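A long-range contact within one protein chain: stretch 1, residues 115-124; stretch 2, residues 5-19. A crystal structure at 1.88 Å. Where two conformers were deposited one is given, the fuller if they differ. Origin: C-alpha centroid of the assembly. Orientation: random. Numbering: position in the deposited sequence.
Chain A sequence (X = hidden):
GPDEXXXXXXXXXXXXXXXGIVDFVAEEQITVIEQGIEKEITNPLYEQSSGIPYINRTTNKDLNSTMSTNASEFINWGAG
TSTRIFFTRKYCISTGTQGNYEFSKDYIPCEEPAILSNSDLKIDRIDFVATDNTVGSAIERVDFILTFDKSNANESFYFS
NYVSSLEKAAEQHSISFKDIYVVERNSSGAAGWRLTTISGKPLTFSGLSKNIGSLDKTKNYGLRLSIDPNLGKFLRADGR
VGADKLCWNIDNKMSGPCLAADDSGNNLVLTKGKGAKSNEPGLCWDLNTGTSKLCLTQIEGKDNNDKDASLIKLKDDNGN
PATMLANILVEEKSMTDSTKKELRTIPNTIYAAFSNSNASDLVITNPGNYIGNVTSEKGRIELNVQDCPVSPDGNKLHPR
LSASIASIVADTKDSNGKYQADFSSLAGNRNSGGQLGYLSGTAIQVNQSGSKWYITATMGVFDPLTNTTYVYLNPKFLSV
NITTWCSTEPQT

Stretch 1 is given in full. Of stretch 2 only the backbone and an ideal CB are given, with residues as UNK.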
# COMPACT_ATOMS: atom_id res chain seq x y z
N ILE A 115 32.20 25.62 10.17
CA ILE A 115 33.21 24.92 10.96
C ILE A 115 34.46 24.61 10.11
O ILE A 115 35.57 24.54 10.63
CB ILE A 115 32.63 23.61 11.56
CG1 ILE A 115 33.52 23.06 12.68
CG2 ILE A 115 32.36 22.57 10.48
CD1 ILE A 115 33.34 23.76 14.00
N LEU A 116 34.27 24.48 8.80
CA LEU A 116 35.38 24.10 7.93
C LEU A 116 36.24 25.28 7.47
O LEU A 116 37.21 25.11 6.73
CB LEU A 116 34.83 23.34 6.71
CG LEU A 116 34.04 22.07 7.02
CD1 LEU A 116 33.53 21.41 5.74
CD2 LEU A 116 34.90 21.08 7.80
N SER A 117 35.89 26.49 7.91
CA SER A 117 36.65 27.67 7.49
C SER A 117 38.04 27.67 8.11
O SER A 117 39.01 28.10 7.48
CB SER A 117 35.91 28.96 7.86
OG SER A 117 35.78 29.10 9.26
N ASN A 118 38.17 27.18 9.34
CA ASN A 118 39.50 27.08 9.95
C ASN A 118 39.69 25.84 10.82
O ASN A 118 40.40 25.89 11.82
CB ASN A 118 39.81 28.34 10.77
CG ASN A 118 38.65 28.75 11.67
OD1 ASN A 118 37.77 27.94 11.98
ND2 ASN A 118 38.65 30.01 12.09
N SER A 119 39.07 24.73 10.43
CA SER A 119 39.24 23.48 11.16
C SER A 119 40.61 22.88 10.87
O SER A 119 41.25 23.21 9.87
CB SER A 119 38.13 22.49 10.79
OG SER A 119 38.02 22.37 9.39
N ASP A 120 41.04 21.98 11.74
CA ASP A 120 42.34 21.33 11.59
C ASP A 120 42.40 20.45 10.35
O ASP A 120 43.47 20.15 9.83
CB ASP A 120 42.67 20.51 12.84
CG ASP A 120 43.05 21.38 14.03
OD1 ASP A 120 43.37 22.57 13.83
OD2 ASP A 120 43.03 20.87 15.17
N LEU A 121 41.23 20.03 9.88
CA LEU A 121 41.12 19.14 8.74
C LEU A 121 40.17 19.75 7.72
O LEU A 121 39.04 20.10 8.05
CB LEU A 121 40.63 17.76 9.18
CG LEU A 121 40.86 16.54 8.28
CD1 LEU A 121 42.34 16.31 8.00
CD2 LEU A 121 40.24 15.30 8.90
N LYS A 122 40.65 19.89 6.48
CA LYS A 122 39.89 20.53 5.40
C LYS A 122 40.07 19.79 4.09
O LYS A 122 41.12 19.19 3.86
CB LYS A 122 40.35 21.97 5.19
CG LYS A 122 40.20 22.88 6.40
CD LYS A 122 40.77 24.25 6.10
CE LYS A 122 40.47 25.22 7.23
NZ LYS A 122 41.38 26.41 7.19
N ILE A 123 39.09 19.87 3.20
CA ILE A 123 39.30 19.35 1.85
C ILE A 123 40.16 20.30 1.04
O ILE A 123 39.81 21.46 0.85
CB ILE A 123 37.97 19.11 1.11
CG1 ILE A 123 37.11 18.12 1.90
CG2 ILE A 123 38.23 18.61 -0.32
CD1 ILE A 123 35.65 18.07 1.46
N ASP A 124 41.30 19.80 0.55
CA ASP A 124 42.25 20.65 -0.15
C ASP A 124 42.15 20.50 -1.67
O ASP A 124 42.54 21.38 -2.43
CB ASP A 124 43.68 20.31 0.31
CG ASP A 124 44.69 21.36 -0.11
OD1 ASP A 124 44.41 22.56 0.10
OD2 ASP A 124 45.75 20.98 -0.65
N UNK A 5 34.03 15.27 20.48
CA UNK A 5 32.84 16.03 20.10
C UNK A 5 33.17 17.05 19.02
O UNK A 5 32.43 17.19 18.05
CB UNK A 5 32.24 16.73 21.32
N UNK A 6 34.29 17.75 19.19
CA UNK A 6 34.75 18.72 18.21
C UNK A 6 35.09 18.04 16.88
O UNK A 6 34.65 18.48 15.81
CB UNK A 6 35.97 19.48 18.75
N UNK A 7 35.87 16.97 16.96
CA UNK A 7 36.26 16.23 15.76
C UNK A 7 35.05 15.63 15.06
O UNK A 7 35.04 15.53 13.83
CB UNK A 7 37.26 15.13 16.12
N UNK A 8 34.04 15.24 15.82
CA UNK A 8 32.86 14.66 15.20
C UNK A 8 32.10 15.70 14.39
O UNK A 8 31.53 15.39 13.34
CB UNK A 8 31.95 14.05 16.26
N UNK A 9 32.10 16.94 14.87
CA UNK A 9 31.37 17.98 14.17
C UNK A 9 32.06 18.34 12.86
O UNK A 9 31.41 18.51 11.84
CB UNK A 9 31.23 19.22 15.06
N UNK A 10 33.39 18.44 12.90
CA UNK A 10 34.18 18.63 11.69
C UNK A 10 33.94 17.48 10.71
O UNK A 10 33.69 17.69 9.52
CB UNK A 10 35.67 18.74 12.03
N UNK A 11 34.01 16.25 11.22
CA UNK A 11 33.84 15.06 10.39
C UNK A 11 32.45 15.00 9.76
O UNK A 11 32.31 14.62 8.60
CB UNK A 11 34.09 13.80 11.22
N UNK A 12 31.41 15.37 10.51
CA UNK A 12 30.07 15.41 9.94
C UNK A 12 29.97 16.39 8.78
O UNK A 12 29.30 16.11 7.78
CB UNK A 12 29.05 15.78 11.02
N UNK A 13 30.62 17.54 8.91
CA UNK A 13 30.58 18.55 7.86
C UNK A 13 31.39 18.09 6.63
O UNK A 13 30.97 18.27 5.49
CB UNK A 13 31.12 19.88 8.39
N UNK A 14 32.56 17.51 6.89
CA UNK A 14 33.38 16.96 5.82
C UNK A 14 32.62 15.88 5.02
O UNK A 14 32.61 15.90 3.79
CB UNK A 14 34.67 16.38 6.40
N UNK A 15 31.99 14.95 5.73
CA UNK A 15 31.22 13.90 5.08
C UNK A 15 30.03 14.46 4.30
O UNK A 15 29.68 13.95 3.24
CB UNK A 15 30.73 12.89 6.12
N UNK A 16 29.41 15.51 4.81
CA UNK A 16 28.29 16.11 4.08
C UNK A 16 28.74 16.68 2.75
O UNK A 16 28.05 16.52 1.74
CB UNK A 16 27.63 17.21 4.92
N UNK A 17 29.89 17.35 2.75
CA UNK A 17 30.48 17.90 1.53
C UNK A 17 30.78 16.76 0.56
O UNK A 17 30.41 16.80 -0.61
CB UNK A 17 31.75 18.69 1.84
N UNK A 18 31.48 15.76 1.07
CA UNK A 18 31.87 14.59 0.28
C UNK A 18 30.66 13.90 -0.34
O UNK A 18 30.63 13.66 -1.54
CB UNK A 18 32.64 13.60 1.15
N UNK A 19 29.64 13.61 0.47
CA UNK A 19 28.46 12.90 -0.03
C UNK A 19 27.75 13.70 -1.12
O UNK A 19 27.25 13.13 -2.10
CB UNK A 19 27.49 12.61 1.12

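Residues 5 to 19 form one continuous helix, with phi and psi near -60° and -45° throughout, running at 18° to strand 121-124.

At position 5 the ideal CB has nothing of stretch 1 within 5.5 Å, and many residues would do; it is Ala 5. Position 6 also starts in open space, its CB pointing sideways, but the carboxylate of Asp 120 lies beyond, where a long basic side chain could reach. It is Arg 6, whose NH1 forms a salt bridge with Asp 120 OD2 at 3.6 Å. A water accepts hydrogen bonds from both Arg 6 NH1 and Asp 120 N.

Positions 7 and 8 meet nothing and leave the choice open; they are Arg 7 and Gln 8. At position 9 the CB lies 5.1 Å from Ile 115 CG1, which invites a medium apolar group. Ile 9 CG2 lies 4.1 Å from Ile 115 CG1.

Position 10 stands among Ser 119 CB, Ile 115 CG1 and Leu 116 CD2, all 4.7 to 4.9 Å from its CB. Valine, isoleucine or leucine could be considered. In Val 10, CG2 packs 3.9 Å from Ile 115 CG1 and CG1 lies 4.1 Å from Leu 116 CD2, while both methyls approach Ser 119 CB.

Position 11 points away and 12 is out of reach; Ser 11 and Asn 12 occupy them, and Gln 8 NE2 donates to Asn 12 OD1.

Position 13 points at stretch 1, its ideal CB just 3.6 Å from Ile 115 CG2 and 3.9 Å from Leu 116 CD1. Such closeness favours a small residue. Ala 13 fits, its methyl touching both side chains.

At position 14 the CB is directed sideways, 4.9 Å from Leu 116 CD2, so a longer apolar chain is needed. Leu 14 supplies it: CG meets Leu 116 CD2 at 3.9 Å, CD1 meets Leu 121 CD2 at 3.9 Å, and CD2 meets Ile 123 CG1 at 3.7 Å.

Position 15 points away and 16 lies out of reach, so stretch 1 sets no preference; they are Ile 15 and Ser 16. Position 17 faces Ile 123 CD1, 4.0 Å from its CB, so aliphatic carbon suits its base. Glu 17 offers that, with CG 3.9 Å from Leu 116 CD1; its carboxylate is hydrogen-bonded elsewhere in the structure. At position 18 the CB points sideways, 5.4 Å from Ile 123 CD1, within range of a branched or long aliphatic chain; Ile 18 CG1 comes within 4.2 Å of Ile 123 CD1. Position 19 is out of reach; it is Ala 19.

Stretch 2 5-19: ARRQIVSNALISEIA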
# COMPACT_ATOMS: atom_id res chain seq x y z
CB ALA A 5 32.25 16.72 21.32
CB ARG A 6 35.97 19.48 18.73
CG ARG A 6 36.76 20.22 17.64
CD ARG A 6 38.11 20.70 18.15
NE ARG A 6 38.99 19.60 18.56
CZ ARG A 6 39.90 19.03 17.78
NH1 ARG A 6 40.06 19.44 16.53
NH2 ARG A 6 40.65 18.03 18.24
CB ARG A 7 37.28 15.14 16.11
CG ARG A 7 38.68 15.66 16.36
CD ARG A 7 39.71 14.53 16.32
NE ARG A 7 39.39 13.48 17.28
CZ ARG A 7 39.86 13.43 18.53
NH1 ARG A 7 40.69 14.37 18.96
NH2 ARG A 7 39.50 12.44 19.33
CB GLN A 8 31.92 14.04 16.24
CG GLN A 8 30.86 13.16 15.60
CD GLN A 8 31.46 11.99 14.83
OE1 GLN A 8 32.16 11.14 15.41
NE2 GLN A 8 31.21 11.93 13.53
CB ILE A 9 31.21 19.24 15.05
CG1 ILE A 9 30.18 18.97 16.15
CG2 ILE A 9 30.76 20.43 14.21
CD1 ILE A 9 30.11 20.05 17.21
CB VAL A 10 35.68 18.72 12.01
CG1 VAL A 10 36.51 18.69 10.73
CG2 VAL A 10 35.97 19.98 12.83
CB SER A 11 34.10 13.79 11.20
OG SER A 11 35.46 13.74 11.59
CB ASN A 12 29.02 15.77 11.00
CG ASN A 12 28.77 14.64 11.98
OD1 ASN A 12 29.11 13.48 11.73
ND2 ASN A 12 28.16 14.98 13.11
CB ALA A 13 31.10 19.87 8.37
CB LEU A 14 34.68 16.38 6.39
CG LEU A 14 35.72 17.42 6.80
CD1 LEU A 14 36.83 16.79 7.63
CD2 LEU A 14 36.30 18.13 5.56
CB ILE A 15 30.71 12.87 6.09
CG1 ILE A 15 31.86 11.99 6.57
CG2 ILE A 15 29.58 12.04 5.50
CD1 ILE A 15 32.93 11.75 5.53
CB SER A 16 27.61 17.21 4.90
OG SER A 16 26.47 17.67 4.21
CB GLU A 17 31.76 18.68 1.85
CG GLU A 17 31.57 19.94 2.69
CD GLU A 17 31.10 21.14 1.89
OE1 GLU A 17 31.96 21.88 1.35
OE2 GLU A 17 29.87 21.36 1.81
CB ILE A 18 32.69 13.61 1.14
CG1 ILE A 18 34.10 14.18 1.37
CG2 ILE A 18 32.74 12.23 0.52
CD1 ILE A 18 34.86 13.49 2.50
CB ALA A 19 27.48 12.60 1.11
O HOH W 1 39.33 21.69 14.28
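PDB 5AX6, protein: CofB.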